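Local atomic coordinates of carbohydrate deacetylase Agd3 (Neosartorya fumigata, PDB entry 6NWZ), a protein that removes acetyl groups from the exopolysaccharide galactosaminogalactan and is required for Aspergillus fumigatus biofilm formation. Residues W424-G429 and I592-M597; M471-T476 and Q487-W492. All blocks are in the same frame, centred on the assembly; numbering follows the deposited sequence.

Contact 1. Residues W424-G429 and I592-M597; sequences WFTSNG and ITHQEM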
loop_
_atom_site.group_PDB
_atom_site.type_symbol
_atom_site.label_atom_id
_atom_site.label_comp_id
_atom_site.label_asym_id
_atom_site.label_seq_id
_atom_site.Cartn_x
_atom_site.Cartn_y
_atom_site.Cartn_z
ATOM N N TRP A 424 -15.751 -2.929 -14.900
ATOM C CA TRP A 424 -14.946 -3.278 -13.734
ATOM C C TRP A 424 -15.795 -4.161 -12.826
ATOM O O TRP A 424 -16.656 -3.666 -12.092
ATOM C CB TRP A 424 -14.476 -2.017 -13.019
ATOM C CG TRP A 424 -13.512 -1.203 -13.825
ATOM C CD1 TRP A 424 -12.451 -1.669 -14.548
ATOM C CD2 TRP A 424 -13.524 0.219 -14.004
ATOM N NE1 TRP A 424 -11.798 -0.625 -15.157
ATOM C CE2 TRP A 424 -12.436 0.545 -14.838
ATOM C CE3 TRP A 424 -14.347 1.247 -13.537
ATOM C CZ2 TRP A 424 -12.150 1.855 -15.213
ATOM C CZ3 TRP A 424 -14.061 2.548 -13.913
ATOM C CH2 TRP A 424 -12.972 2.840 -14.741
ATOM N N PHE A 425 -15.545 -5.469 -12.877
ATOM C CA PHE A 425 -16.308 -6.440 -12.110
ATOM C C PHE A 425 -15.393 -7.559 -11.630
ATOM O O PHE A 425 -14.485 -7.984 -12.350
ATOM C CB PHE A 425 -17.453 -7.025 -12.945
ATOM C CG PHE A 425 -18.277 -8.036 -12.211
ATOM C CD1 PHE A 425 -19.154 -7.641 -11.216
ATOM C CD2 PHE A 425 -18.173 -9.382 -12.513
ATOM C CE1 PHE A 425 -19.914 -8.573 -10.537
ATOM C CE2 PHE A 425 -18.930 -10.319 -11.840
ATOM C CZ PHE A 425 -19.801 -9.915 -10.851
ATOM N N THR A 426 -15.642 -8.029 -10.409
ATOM C CA THR A 426 -14.882 -9.109 -9.792
ATOM C C THR A 426 -15.780 -10.335 -9.687
ATOM O O THR A 426 -16.842 -10.279 -9.056
ATOM C CB THR A 426 -14.368 -8.703 -8.408
ATOM O OG1 THR A 426 -13.447 -7.610 -8.530
ATOM C CG2 THR A 426 -13.679 -9.872 -7.731
ATOM N N SER A 427 -15.354 -11.440 -10.304
ATOM C CA SER A 427 -16.158 -12.654 -10.351
ATOM C C SER A 427 -15.644 -13.770 -9.455
ATOM O O SER A 427 -16.410 -14.688 -9.142
ATOM C CB SER A 427 -16.252 -13.177 -11.794
ATOM O OG SER A 427 -14.969 -13.453 -12.338
ATOM N N ASN A 428 -14.383 -13.717 -9.032
ATOM C CA ASN A 428 -13.789 -14.768 -8.218
ATOM C C ASN A 428 -13.517 -14.316 -6.791
ATOM O O ASN A 428 -12.794 -15.004 -6.059
ATOM C CB ASN A 428 -12.496 -15.269 -8.865
ATOM C CG ASN A 428 -11.437 -14.186 -8.969
ATOM O OD1 ASN A 428 -11.734 -13.000 -8.842
ATOM N ND2 ASN A 428 -10.197 -14.591 -9.208
ATOM N N GLY A 429 -14.076 -13.182 -6.376
ATOM C CA GLY A 429 -13.820 -12.665 -5.046
ATOM C C GLY A 429 -15.040 -11.981 -4.472
ATOM O O GLY A 429 -15.942 -11.547 -5.198
ATOM N N ILE A 592 -7.323 -0.517 -9.422
ATOM C CA ILE A 592 -7.595 -1.781 -10.092
ATOM C C ILE A 592 -8.714 -2.488 -9.342
ATOM O O ILE A 592 -8.956 -2.238 -8.160
ATOM C CB ILE A 592 -6.344 -2.680 -10.187
ATOM C CG1 ILE A 592 -5.789 -2.988 -8.797
ATOM C CG2 ILE A 592 -5.278 -2.007 -11.016
ATOM C CD1 ILE A 592 -4.492 -3.764 -8.826
ATOM N N THR A 593 -9.405 -3.379 -10.052
ATOM C CA THR A 593 -10.518 -4.096 -9.450
ATOM C C THR A 593 -10.016 -5.060 -8.380
ATOM O O THR A 593 -8.834 -5.413 -8.324
ATOM C CB THR A 593 -11.314 -4.870 -10.501
ATOM O OG1 THR A 593 -10.564 -6.011 -10.932
ATOM C CG2 THR A 593 -11.625 -3.983 -11.694
ATOM N N HIS A 594 -10.942 -5.479 -7.517
ATOM C CA HIS A 594 -10.607 -6.452 -6.485
ATOM C C HIS A 594 -9.992 -7.700 -7.100
ATOM O O HIS A 594 -9.017 -8.248 -6.576
ATOM C CB HIS A 594 -11.860 -6.795 -5.676
ATOM C CG HIS A 594 -11.658 -7.872 -4.656
ATOM N ND1 HIS A 594 -11.636 -7.618 -3.302
ATOM C CD2 HIS A 594 -11.497 -9.210 -4.791
ATOM C CE1 HIS A 594 -11.456 -8.752 -2.647
ATOM N NE2 HIS A 594 -11.368 -9.732 -3.528
ATOM N N GLN A 595 -10.542 -8.147 -8.234
ATOM C CA GLN A 595 -10.004 -9.312 -8.929
ATOM C C GLN A 595 -8.576 -9.067 -9.402
ATOM O O GLN A 595 -7.702 -9.925 -9.229
ATOM C CB GLN A 595 -10.914 -9.669 -10.103
ATOM C CG GLN A 595 -10.497 -10.903 -10.877
ATOM C CD GLN A 595 -11.636 -11.496 -11.687
ATOM O OE1 GLN A 595 -12.805 -11.184 -11.459
ATOM N NE2 GLN A 595 -11.300 -12.356 -12.640
ATOM N N GLU A 596 -8.319 -7.900 -10.002
ATOM C CA GLU A 596 -6.960 -7.567 -10.423
ATOM C C GLU A 596 -6.033 -7.427 -9.224
ATOM O O GLU A 596 -4.873 -7.852 -9.271
ATOM C CB GLU A 596 -6.957 -6.273 -11.240
ATOM C CG GLU A 596 -7.587 -6.381 -12.620
ATOM C CD GLU A 596 -7.685 -5.038 -13.326
ATOM O OE1 GLU A 596 -8.567 -4.228 -12.962
ATOM O OE2 GLU A 596 -6.871 -4.793 -14.242
ATOM N N MET A 597 -6.526 -6.818 -8.145
ATOM C CA MET A 597 -5.694 -6.624 -6.965
ATOM C C MET A 597 -5.289 -7.957 -6.355
ATOM O O MET A 597 -4.134 -8.137 -5.949
ATOM C CB MET A 597 -6.434 -5.758 -5.948
ATOM C CG MET A 597 -5.838 -5.773 -4.559
ATOM S SD MET A 597 -6.618 -6.986 -3.480
ATOM C CE MET A 597 -6.601 -6.070 -1.934
HETATM O O HOH W 1 -8.032 -12.748 -9.485
#
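Gln-595 lays its side chain along the end of strand 424-426, and its amide oxygen OE1 takes two donors from Ser-427. The backbone bond, Ser-427 N to Gln-595 OE1, is 2.8 Å long and nearly straight at the hydrogen (172°); the hydroxyl bond, from Ser-427 OG, is longer at 3.3 Å. Both donors come from the same face of the amide, tilted somewhat from its plane. CG of Gln-595 is anti to the backbone N (chi1 -178°) and the chain continues extended, which carries the amide to the corner at Ser-427 and Asn-428. There the Asn-428 amide meets the Gln-595 amide with the planes 47° apart, and Asn-428 OD1 sits 3.2 Å from Gln-595 CG. A water accepts from Asn-428 ND2 and donates to Gln-595 O, tying the corner to the first helical turn.

Thr-426 works one residue earlier. Its OG1 lies beside its own backbone N and accepts a bent bond from Gln-595 N at 3.0 Å, while its CG2 packs on CB of Gln-595 and, 3.7 Å away, on CD2 of the His-594 ring. Thr-593 sends CG2 to CB of Trp-424 (3.7 Å) and obliquely to its indole, leaving OG1 to accept from Glu-596 N. With Glu-596 OE1 receiving Thr-593 N, this is a capping box that closes the N-terminus of helix 594-607.

The helix starts against the C-terminal end of strand 424-426, which pairs in parallel with strand 384-387. Glu-301 of strand 300-304 accepts from His-594 N, Trp-424 stacks on Phe-299, and His-594 ND1 is hydrogen-bonded to Gln-253; the His-594 side chain is about 8 Å from that of the zinc ligand Asp-255.

Contact 2. Residues M471-T476 and Q487-W492; sequences MWPYFT and QVNPRW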
loop_
_atom_site.group_PDB
_atom_site.type_symbol
_atom_site.label_atom_id
_atom_site.label_comp_id
_atom_site.label_asym_id
_atom_site.label_seq_id
_atom_site.Cartn_x
_atom_site.Cartn_y
_atom_site.Cartn_z
ATOM N N MET A 471 4.010 -7.747 1.917
ATOM C CA MET A 471 3.612 -7.641 0.520
ATOM C C MET A 471 2.839 -8.857 0.030
ATOM O O MET A 471 2.437 -8.879 -1.138
ATOM C CB MET A 471 4.850 -7.424 -0.357
ATOM C CG MET A 471 5.704 -6.231 0.055
ATOM S SD MET A 471 4.944 -4.623 -0.265
ATOM C CE MET A 471 5.584 -3.676 1.112
ATOM N N TRP A 472 2.614 -9.862 0.892
ATOM C CA TRP A 472 1.956 -11.102 0.509
ATOM C C TRP A 472 0.558 -11.192 1.111
ATOM O O TRP A 472 0.297 -10.646 2.188
ATOM C CB TRP A 472 2.760 -12.328 0.960
ATOM C CG TRP A 472 4.128 -12.427 0.363
ATOM C CD1 TRP A 472 4.639 -11.678 -0.656
ATOM C CD2 TRP A 472 5.166 -13.330 0.757
ATOM N NE1 TRP A 472 5.933 -12.060 -0.922
ATOM C CE2 TRP A 472 6.280 -13.072 -0.068
ATOM C CE3 TRP A 472 5.263 -14.331 1.728
ATOM C CZ2 TRP A 472 7.471 -13.780 0.047
ATOM C CZ3 TRP A 472 6.447 -15.031 1.841
ATOM C CH2 TRP A 472 7.534 -14.753 1.005
ATOM N N PRO A 473 -0.363 -11.873 0.439
ATOM C CA PRO A 473 -1.657 -12.167 1.053
ATOM C C PRO A 473 -1.549 -13.359 1.993
ATOM O O PRO A 473 -0.609 -14.153 1.936
ATOM C CB PRO A 473 -2.547 -12.492 -0.150
ATOM C CG PRO A 473 -1.594 -13.111 -1.130
ATOM C CD PRO A 473 -0.283 -12.376 -0.946
ATOM N N TYR A 474 -2.534 -13.459 2.881
ATOM C CA TYR A 474 -2.647 -14.586 3.793
ATOM C C TYR A 474 -3.426 -15.707 3.115
ATOM O O TYR A 474 -4.382 -15.455 2.378
ATOM C CB TYR A 474 -3.335 -14.159 5.093
ATOM C CG TYR A 474 -3.763 -15.305 5.983
ATOM C CD1 TYR A 474 -2.872 -15.894 6.870
ATOM C CD2 TYR A 474 -5.064 -15.796 5.940
ATOM C CE1 TYR A 474 -3.263 -16.946 7.685
ATOM C CE2 TYR A 474 -5.463 -16.847 6.751
ATOM C CZ TYR A 474 -4.559 -17.418 7.622
ATOM O OH TYR A 474 -4.957 -18.462 8.428
ATOM N N PHE A 475 -3.002 -16.944 3.354
ATOM C CA PHE A 475 -3.646 -18.118 2.774
ATOM C C PHE A 475 -4.252 -18.949 3.895
ATOM O O PHE A 475 -3.556 -19.321 4.846
ATOM C CB PHE A 475 -2.654 -18.945 1.956
ATOM C CG PHE A 475 -2.195 -18.265 0.696
ATOM C CD1 PHE A 475 -3.016 -18.225 -0.422
ATOM C CD2 PHE A 475 -0.954 -17.650 0.635
ATOM C CE1 PHE A 475 -2.604 -17.595 -1.585
ATOM C CE2 PHE A 475 -0.533 -17.016 -0.527
ATOM C CZ PHE A 475 -1.360 -16.990 -1.638
ATOM N N THR A 476 -5.547 -19.232 3.780
ATOM C CA THR A 476 -6.249 -19.968 4.822
ATOM C C THR A 476 -5.717 -21.391 4.928
ATOM O O THR A 476 -5.249 -21.983 3.951
ATOM C CB THR A 476 -7.752 -19.993 4.537
ATOM O OG1 THR A 476 -8.001 -20.753 3.348
ATOM C CG2 THR A 476 -8.276 -18.582 4.352
ATOM N N GLN A 487 -7.533 -17.155 -0.577
ATOM C CA GLN A 487 -6.572 -16.059 -0.521
ATOM C C GLN A 487 -7.220 -14.847 0.140
ATOM O O GLN A 487 -8.213 -14.313 -0.367
ATOM C CB GLN A 487 -6.068 -15.711 -1.922
ATOM C CG GLN A 487 -4.984 -14.641 -1.946
ATOM C CD GLN A 487 -4.563 -14.255 -3.354
ATOM O OE1 GLN A 487 -4.663 -15.052 -4.286
ATOM N NE2 GLN A 487 -4.095 -13.022 -3.512
ATOM N N VAL A 488 -6.658 -14.416 1.263
ATOM C CA VAL A 488 -7.151 -13.264 2.008
ATOM C C VAL A 488 -6.223 -12.091 1.720
ATOM O O VAL A 488 -5.080 -12.058 2.189
ATOM C CB VAL A 488 -7.236 -13.553 3.512
ATOM C CG1 VAL A 488 -7.728 -12.320 4.259
ATOM C CG2 VAL A 488 -8.151 -14.736 3.769
ATOM N N ASN A 489 -6.714 -11.125 0.947
ATOM C CA ASN A 489 -5.917 -9.943 0.648
ATOM C C ASN A 489 -6.122 -8.885 1.729
ATOM O O ASN A 489 -7.241 -8.707 2.220
ATOM C CB ASN A 489 -6.295 -9.363 -0.712
ATOM C CG ASN A 489 -6.218 -10.389 -1.826
ATOM O OD1 ASN A 489 -5.136 -10.729 -2.303
ATOM N ND2 ASN A 489 -7.376 -10.886 -2.250
ATOM N N PRO A 490 -5.063 -8.176 2.106
ATOM C CA PRO A 490 -5.178 -7.187 3.184
ATOM C C PRO A 490 -6.018 -5.984 2.780
ATOM O O PRO A 490 -6.182 -5.665 1.599
ATOM C CB PRO A 490 -3.724 -6.783 3.450
ATOM C CG PRO A 490 -3.008 -7.090 2.169
ATOM C CD PRO A 490 -3.682 -8.303 1.608
ATOM N N ARG A 491 -6.556 -5.312 3.801
ATOM C CA ARG A 491 -7.345 -4.099 3.623
ATOM C C ARG A 491 -7.233 -3.239 4.873
ATOM O O ARG A 491 -7.318 -3.743 5.995
ATOM C CB ARG A 491 -8.824 -4.400 3.343
ATOM C CG ARG A 491 -9.647 -3.170 2.941
ATOM C CD ARG A 491 -11.014 -3.539 2.351
ATOM N NE ARG A 491 -11.974 -3.946 3.375
ATOM C CZ ARG A 491 -13.284 -4.075 3.173
ATOM N NH1 ARG A 491 -14.074 -4.448 4.170
ATOM N NH2 ARG A 491 -13.810 -3.827 1.977
ATOM N N TRP A 492 -7.067 -1.939 4.663
ATOM C CA TRP A 492 -6.952 -0.977 5.744
ATOM C C TRP A 492 -8.323 -0.491 6.202
ATOM O O TRP A 492 -9.259 -0.353 5.410
ATOM C CB TRP A 492 -6.111 0.223 5.304
ATOM C CG TRP A 492 -4.689 -0.113 4.959
ATOM C CD1 TRP A 492 -4.091 0.004 3.736
ATOM C CD2 TRP A 492 -3.687 -0.620 5.848
ATOM N NE1 TRP A 492 -2.777 -0.396 3.811
ATOM C CE2 TRP A 492 -2.505 -0.783 5.096
ATOM C CE3 TRP A 492 -3.674 -0.950 7.207
ATOM C CZ2 TRP A 492 -1.325 -1.263 5.658
ATOM C CZ3 TRP A 492 -2.499 -1.426 7.762
ATOM C CH2 TRP A 492 -1.342 -1.579 6.988
#
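Tyr-474 and Val-488 form an antiparallel hydrogen-bonded pair, followed by Phe-475 and Gln-487 as a non-hydrogen-bonded pair. The two bonds differ: Val-488 N to Tyr-474 O is short and straight (2.7 Å, 169°), whereas Tyr-474 N to Val-488 O is 3.0 Å and bent to 145°. Before Tyr-474, Pro-473 lies across from Asn-489 without a bond and meets strand 487-492 through its ring, CB near Val-488 O.

On one face Val-488 CG2 meets the edge of the Tyr-474 ring at CD2, 3.9 Å away, the two side chains running side by side; Thr-476 CG2 reaches the same methyl. On the other face Gln-487, its first torsion trans (chi1 -176°), stretches out alongside the Phe-475 ring and across Pro-473, both reaching the CG part of its chain. Phe-475 CE1 touches Gln-487 CG at 3.8 Å, and Pro-473 CG lies 3.5 Å from Gln-487 NE2. That amide nitrogen has a weak bond to Asn-489 OD1 and donates to Ser-598 O of helix 594-607, which helps hold the amide's orientation. Asn-489 ND2 in turn donates to Cys-455 O, and Tyr-474 OH bonds to Asp-481.

In the sheet, 474-475 is a short antiparallel addition to strand 487-492, whose pairings with 454-456 and 542-546 are parallel. Helix 594-607 packs over Asn-489 and Pro-490, while helix 478-481 meets Tyr-474 and Thr-476.

Both contacts belong to the deacetylase region and reach the same sheet and the same helix, 594-607. Contact 1 joins the start of that helix to the end of strand 424-426, and contact 2, nested within the chain loop that contact 1 closes, lies beneath the helix farther on. They meet where Met-597 CE packs on Asn-489 CB at 3.5 Å. Contact 2 is the buried one, built on paired backbones, apolar touches round Val-488 and the extended chain of Gln-487; contact 1 is only partly buried, with an exposed serine, a bridging water and bonds to side-chain oxygens. His-594 and Arg-491 each hydrogen-bond Gln-253; Arg-491, beyond the touching part of contact 2, also salt-bridges the zinc ligand Asp-255.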